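Local atomic coordinates of FMN Adenylyltransferase (Candida glabrata, PDB entry 3FWK), a protein that catalyses the transfer of an adenylyl group from ATP to FMN, the last step in making the cofactor FAD. Residues A[239-252]-A[285-297]. Residues are numbered along the deposited sequence; the frame is centred on the assembly and turned at random.
Sequences LRKDKNSTPLKLNF and HEDYYPGWYLVDD
Arg240 and Tyr288 form a single beta bridge between two segments made mostly of loop, framed by the backbone bonds Tyr289 N to Leu239 O (2.9 Å) and Lys241 N to Asp287 O. This is loop-on-loop packing outside the central sheet of the Rossmann-like alpha/beta fold, and it illustrates how loops with little regular structure are joined by aromatic rings, ion pairs and water. Two salt bridges form beside it. Arg240, bent at chi3 (65°), presents NH1 to Glu286 OE1 at 3.1 Å; the oxygen lies at the guanidinium edge, yet the carboxylate is met from above its plane, the two groups being perpendicular. NH2 of the same arginine bonds Asp242 OD2, so one cation joins two acids. Lys241 instead runs extended alongside Asp287, its NZ 2.9 Å from OD2.

The Tyr289 ring is sandwiched between Leu248 and Lys241. Leu248 CB makes a CH-pi contact over one face, 4.1 Å from the ring centroid, while Lys241 CG lies over the opposite face; the phenol oxygen accepts the backbone N-H of Leu248. Next along, Tyr293 receives Leu250 CD1 on one face and the edge carbon CD1 of Tyr289 on the other. Leu239 packs its two methyls against the 3-10 turn 291-293 and its flanks, CD1 on Gly291 CA and Pro290 O, CD2 on Tyr293 and Leu294. At the far end, Trp292 and Phe252 continue onto helix 202-212, tying the loops to the body of the protein.

Ordered water completes the seam where the backbones approach again near Leu250 and Tyr293. One molecule donates to both Lys249 O and Tyr293 O; another accepts from Asn251 N and donates to Trp292 O. That same Trp292 carbonyl oxygen also lies in plane at the edge of the Phe252 ring, 3.2 Å from CE2.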
loop_
_atom_site.group_PDB
_atom_site.type_symbol
_atom_site.label_atom_id
_atom_site.label_comp_id
_atom_site.label_asym_id
_atom_site.label_seq_id
_atom_site.Cartn_x
_atom_site.Cartn_y
_atom_site.Cartn_z
ATOM N N LEU A 239 -8.534 -4.448 18.526
ATOM C CA LEU A 239 -9.550 -5.083 17.686
ATOM C C LEU A 239 -10.001 -6.436 18.192
ATOM O O LEU A 239 -10.783 -7.111 17.523
ATOM C CB LEU A 239 -9.046 -5.200 16.237
ATOM C CG LEU A 239 -8.650 -3.845 15.615
ATOM C CD1 LEU A 239 -8.254 -4.053 14.190
ATOM C CD2 LEU A 239 -9.788 -2.804 15.720
ATOM N N ARG A 240 -9.542 -6.843 19.388
ATOM C CA ARG A 240 -9.943 -8.143 19.876
ATOM C C ARG A 240 -11.404 -8.136 20.241
ATOM O O ARG A 240 -11.878 -7.210 20.912
ATOM C CB ARG A 240 -9.065 -8.529 21.085
ATOM C CG ARG A 240 -9.235 -9.994 21.500
ATOM C CD ARG A 240 -8.360 -10.356 22.691
ATOM N NE ARG A 240 -8.786 -9.609 23.874
ATOM C CZ ARG A 240 -9.772 -9.996 24.691
ATOM N NH1 ARG A 240 -10.423 -11.143 24.486
ATOM N NH2 ARG A 240 -10.105 -9.228 25.722
ATOM N N LYS A 241 -12.128 -9.168 19.842
ATOM C CA LYS A 241 -13.533 -9.287 20.195
ATOM C C LYS A 241 -13.643 -9.786 21.591
ATOM O O LYS A 241 -13.023 -10.747 21.998
ATOM C CB LYS A 241 -14.236 -10.253 19.257
ATOM C CG LYS A 241 -14.268 -9.732 17.843
ATOM C CD LYS A 241 -15.094 -10.641 16.935
ATOM C CE LYS A 241 -15.053 -10.224 15.480
ATOM N NZ LYS A 241 -15.653 -11.362 14.654
ATOM N N ASP A 242 -14.563 -9.161 22.317
ATOM C CA ASP A 242 -14.776 -9.482 23.726
ATOM C C ASP A 242 -16.198 -9.046 24.095
ATOM O O ASP A 242 -16.556 -7.905 23.883
ATOM C CB ASP A 242 -13.761 -8.729 24.582
ATOM C CG ASP A 242 -13.894 -9.031 26.076
ATOM O OD1 ASP A 242 -15.008 -9.362 26.550
ATOM O OD2 ASP A 242 -12.867 -8.908 26.778
ATOM N N LYS A 243 -16.979 -9.966 24.654
ATOM C CA LYS A 243 -18.372 -9.684 25.048
ATOM C C LYS A 243 -18.547 -8.422 25.905
ATOM O O LYS A 243 -19.587 -7.755 25.822
ATOM C CB LYS A 243 -18.961 -10.885 25.781
ATOM C CG LYS A 243 -19.275 -12.066 24.881
ATOM C CD LYS A 243 -19.760 -13.266 25.688
ATOM C CE LYS A 243 -18.603 -14.006 26.343
ATOM N NZ LYS A 243 -19.085 -14.950 27.391
ATOM N N ASN A 244 -17.529 -8.098 26.707
ATOM C CA ASN A 244 -17.606 -7.021 27.708
ATOM C C ASN A 244 -16.831 -5.743 27.342
ATOM O O ASN A 244 -16.604 -4.856 28.188
ATOM C CB ASN A 244 -17.149 -7.549 29.069
ATOM C CG ASN A 244 -17.759 -8.906 29.410
ATOM O OD1 ASN A 244 -18.956 -9.129 29.230
ATOM N ND2 ASN A 244 -16.929 -9.817 29.903
ATOM N N SER A 245 -16.414 -5.665 26.079
ATOM C CA SER A 245 -15.977 -4.417 25.476
ATOM C C SER A 245 -17.179 -3.804 24.752
ATOM O O SER A 245 -18.117 -4.509 24.390
ATOM C CB SER A 245 -14.850 -4.683 24.467
ATOM O OG SER A 245 -13.611 -4.889 25.124
ATOM N N THR A 246 -17.151 -2.497 24.554
ATOM C CA THR A 246 -18.134 -1.858 23.669
ATOM C C THR A 246 -17.829 -2.352 22.232
ATOM O O THR A 246 -16.680 -2.247 21.770
ATOM C CB THR A 246 -18.054 -0.312 23.737
ATOM O OG1 THR A 246 -18.228 0.127 25.098
ATOM C CG2 THR A 246 -19.141 0.333 22.872
ATOM N N PRO A 247 -18.835 -2.918 21.538
ATOM C CA PRO A 247 -18.618 -3.332 20.141
ATOM C C PRO A 247 -18.100 -2.176 19.297
ATOM O O PRO A 247 -18.448 -1.004 19.528
ATOM C CB PRO A 247 -20.013 -3.748 19.680
ATOM C CG PRO A 247 -20.747 -4.125 20.952
ATOM C CD PRO A 247 -20.220 -3.169 21.987
ATOM N N LEU A 248 -17.209 -2.492 18.359
ATOM C CA LEU A 248 -16.665 -1.452 17.512
ATOM C C LEU A 248 -17.620 -1.221 16.363
ATOM O O LEU A 248 -18.291 -2.155 15.876
ATOM C CB LEU A 248 -15.300 -1.831 16.964
ATOM C CG LEU A 248 -14.230 -2.073 18.008
ATOM C CD1 LEU A 248 -12.884 -2.333 17.351
ATOM C CD2 LEU A 248 -14.111 -0.883 18.942
ATOM N N LYS A 249 -17.633 0.024 15.908
ATOM C CA LYS A 249 -18.489 0.392 14.800
ATOM C C LYS A 249 -17.658 0.572 13.549
ATOM O O LYS A 249 -16.475 0.924 13.595
ATOM C CB LYS A 249 -19.310 1.646 15.106
ATOM C CG LYS A 249 -20.278 1.472 16.293
ATOM C CD LYS A 249 -21.103 2.729 16.544
ATOM C CE LYS A 249 -21.283 2.974 18.035
ATOM N NZ LYS A 249 -20.017 3.450 18.647
ATOM N N LEU A 250 -18.268 0.306 12.434
ATOM C CA LEU A 250 -17.590 0.338 11.154
ATOM C C LEU A 250 -17.779 1.697 10.503
ATOM O O LEU A 250 -18.910 2.136 10.303
ATOM C CB LEU A 250 -18.172 -0.755 10.270
ATOM C CG LEU A 250 -17.639 -0.843 8.827
ATOM C CD1 LEU A 250 -16.117 -1.019 8.741
ATOM C CD2 LEU A 250 -18.302 -2.001 8.089
ATOM N N ASN A 251 -16.677 2.346 10.124
ATOM C CA ASN A 251 -16.710 3.634 9.443
ATOM C C ASN A 251 -16.797 3.552 7.928
ATOM O O ASN A 251 -16.944 4.595 7.279
ATOM C CB ASN A 251 -15.512 4.503 9.825
ATOM C CG ASN A 251 -15.653 5.075 11.201
ATOM O OD1 ASN A 251 -16.479 5.980 11.403
ATOM N ND2 ASN A 251 -14.873 4.583 12.170
ATOM N N PHE A 252 -16.730 2.339 7.352
ATOM C CA PHE A 252 -16.574 2.171 5.918
ATOM C C PHE A 252 -17.689 1.344 5.306
ATOM O O PHE A 252 -17.504 0.709 4.271
ATOM C CB PHE A 252 -15.198 1.556 5.614
ATOM C CG PHE A 252 -14.082 2.317 6.273
ATOM C CD1 PHE A 252 -13.823 3.632 5.881
ATOM C CD2 PHE A 252 -13.381 1.787 7.372
ATOM C CE1 PHE A 252 -12.822 4.378 6.519
ATOM C CE2 PHE A 252 -12.394 2.551 8.013
ATOM C CZ PHE A 252 -12.120 3.827 7.584
ATOM N N HIS A 285 -6.403 -18.438 19.713
ATOM C CA HIS A 285 -7.705 -18.740 20.375
ATOM C C HIS A 285 -8.459 -17.438 20.700
ATOM O O HIS A 285 -9.086 -17.306 21.759
ATOM C CB HIS A 285 -7.517 -19.613 21.642
ATOM C CG HIS A 285 -6.669 -20.838 21.437
ATOM N ND1 HIS A 285 -6.734 -21.619 20.303
ATOM C CD2 HIS A 285 -5.754 -21.429 22.245
ATOM C CE1 HIS A 285 -5.894 -22.639 20.419
ATOM N NE2 HIS A 285 -5.277 -22.538 21.581
ATOM N N GLU A 286 -8.390 -16.471 19.800
ATOM C CA GLU A 286 -9.076 -15.185 19.978
ATOM C C GLU A 286 -9.533 -14.742 18.625
ATOM O O GLU A 286 -8.930 -15.124 17.625
ATOM C CB GLU A 286 -8.147 -14.112 20.539
ATOM C CG GLU A 286 -7.631 -14.351 21.937
ATOM C CD GLU A 286 -8.684 -14.235 23.051
ATOM O OE1 GLU A 286 -9.784 -13.652 22.848
ATOM O OE2 GLU A 286 -8.388 -14.708 24.180
ATOM N N ASP A 287 -10.578 -13.918 18.581
ATOM C CA ASP A 287 -11.001 -13.420 17.298
ATOM C C ASP A 287 -10.912 -11.907 17.282
ATOM O O ASP A 287 -10.943 -11.269 18.351
ATOM C CB ASP A 287 -12.423 -13.876 16.989
ATOM C CG ASP A 287 -12.774 -13.770 15.504
ATOM O OD1 ASP A 287 -11.905 -13.883 14.632
ATOM O OD2 ASP A 287 -13.966 -13.603 15.210
ATOM N N TYR A 288 -10.754 -11.355 16.090
ATOM C CA TYR A 288 -10.512 -9.927 15.920
ATOM C C TYR A 288 -11.380 -9.357 14.855
ATOM O O TYR A 288 -11.650 -10.028 13.872
ATOM C CB TYR A 288 -9.037 -9.684 15.506
ATOM C CG TYR A 288 -8.034 -10.084 16.573
ATOM C CD1 TYR A 288 -7.517 -9.133 17.459
ATOM C CD2 TYR A 288 -7.675 -11.427 16.746
ATOM C CE1 TYR A 288 -6.659 -9.507 18.484
ATOM C CE2 TYR A 288 -6.814 -11.811 17.750
ATOM C CZ TYR A 288 -6.331 -10.852 18.634
ATOM O OH TYR A 288 -5.486 -11.212 19.659
ATOM N N TYR A 289 -11.809 -8.111 15.029
ATOM C CA TYR A 289 -12.351 -7.364 13.902
ATOM C C TYR A 289 -11.261 -7.179 12.850
ATOM O O TYR A 289 -10.065 -7.116 13.189
ATOM C CB TYR A 289 -12.760 -5.965 14.357
ATOM C CG TYR A 289 -13.940 -5.917 15.265
ATOM C CD1 TYR A 289 -15.243 -5.812 14.730
ATOM C CD2 TYR A 289 -13.783 -5.889 16.654
ATOM C CE1 TYR A 289 -16.346 -5.713 15.565
ATOM C CE2 TYR A 289 -14.904 -5.783 17.502
ATOM C CZ TYR A 289 -16.167 -5.704 16.937
ATOM O OH TYR A 289 -17.291 -5.585 17.744
ATOM N N PRO A 290 -11.629 -7.048 11.573
ATOM C CA PRO A 290 -10.606 -6.757 10.580
ATOM C C PRO A 290 -9.986 -5.392 10.803
ATOM O O PRO A 290 -10.546 -4.516 11.481
ATOM C CB PRO A 290 -11.347 -6.833 9.225
ATOM C CG PRO A 290 -12.771 -6.703 9.571
ATOM C CD PRO A 290 -12.975 -7.190 10.995
ATOM N N GLY A 291 -8.825 -5.188 10.192
ATOM C CA GLY A 291 -7.998 -4.018 10.464
ATOM C C GLY A 291 -8.681 -2.700 10.219
ATOM O O GLY A 291 -8.350 -1.702 10.875
ATOM N N TRP A 292 -9.635 -2.679 9.278
ATOM C CA TRP A 292 -10.362 -1.447 8.954
ATOM C C TRP A 292 -11.376 -1.019 10.020
ATOM O O TRP A 292 -12.007 0.007 9.851
ATOM C CB TRP A 292 -10.994 -1.546 7.563
ATOM C CG TRP A 292 -11.770 -2.789 7.291
ATOM C CD1 TRP A 292 -13.102 -2.980 7.473
ATOM C CD2 TRP A 292 -11.265 -3.987 6.676
ATOM N NE1 TRP A 292 -13.465 -4.261 7.034
ATOM C CE2 TRP A 292 -12.361 -4.877 6.520
ATOM C CE3 TRP A 292 -9.999 -4.375 6.221
ATOM C CZ2 TRP A 292 -12.220 -6.143 5.932
ATOM C CZ3 TRP A 292 -9.846 -5.627 5.654
ATOM C CH2 TRP A 292 -10.952 -6.496 5.502
ATOM N N TYR A 293 -11.454 -1.742 11.136
ATOM C CA TYR A 293 -12.131 -1.223 12.327
ATOM C C TYR A 293 -11.233 -0.320 13.169
ATOM O O TYR A 293 -11.730 0.270 14.134
ATOM C CB TYR A 293 -12.721 -2.353 13.157
ATOM C CG TYR A 293 -14.010 -2.895 12.596
ATOM C CD1 TYR A 293 -14.009 -3.736 11.487
ATOM C CD2 TYR A 293 -15.242 -2.535 13.152
ATOM C CE1 TYR A 293 -15.211 -4.244 10.954
ATOM C CE2 TYR A 293 -16.436 -3.040 12.625
ATOM C CZ TYR A 293 -16.413 -3.907 11.548
ATOM O OH TYR A 293 -17.600 -4.400 11.029
ATOM N N LEU A 294 -9.949 -0.205 12.815
ATOM C CA LEU A 294 -9.068 0.766 13.475
ATOM C C LEU A 294 -8.889 2.017 12.627
ATOM O O LEU A 294 -8.473 1.914 11.468
ATOM C CB LEU A 294 -7.677 0.137 13.706
ATOM C CG LEU A 294 -6.794 1.022 14.603
ATOM C CD1 LEU A 294 -7.151 0.783 16.077
ATOM C CD2 LEU A 294 -5.294 0.783 14.382
ATOM N N VAL A 295 -9.169 3.190 13.208
ATOM C CA VAL A 295 -8.958 4.431 12.485
ATOM C C VAL A 295 -8.048 5.392 13.244
ATOM O O VAL A 295 -7.758 6.476 12.740
ATOM C CB VAL A 295 -10.282 5.141 12.096
ATOM C CG1 VAL A 295 -11.050 4.280 11.062
ATOM C CG2 VAL A 295 -11.132 5.400 13.351
ATOM N N ASP A 296 -7.533 4.996 14.405
ATOM C CA ASP A 296 -6.590 5.848 15.148
ATOM C C ASP A 296 -5.159 5.543 14.743
ATOM O O ASP A 296 -4.606 4.497 15.087
ATOM C CB ASP A 296 -6.820 5.621 16.648
ATOM C CG ASP A 296 -5.973 6.522 17.531
ATOM O OD1 ASP A 296 -5.021 7.192 17.031
ATOM O OD2 ASP A 296 -6.267 6.536 18.747
ATOM N N ASP A 297 -4.531 6.497 14.036
ATOM C CA ASP A 297 -3.172 6.339 13.559
ATOM C C ASP A 297 -2.207 6.002 14.671
ATOM O O ASP A 297 -1.226 5.309 14.411
ATOM C CB ASP A 297 -2.670 7.590 12.838
ATOM C CG ASP A 297 -3.552 7.957 11.638
ATOM O OD1 ASP A 297 -3.112 7.767 10.495
ATOM O OD2 ASP A 297 -4.723 8.410 11.850
HETATM O O HOH W 1 -11.792 -13.036 21.066
HETATM O O HOH W 2 -19.575 -4.494 16.164
HETATM O O HOH W 3 -13.941 1.810 13.585
HETATM O O HOH W 4 -14.082 1.595 10.938
#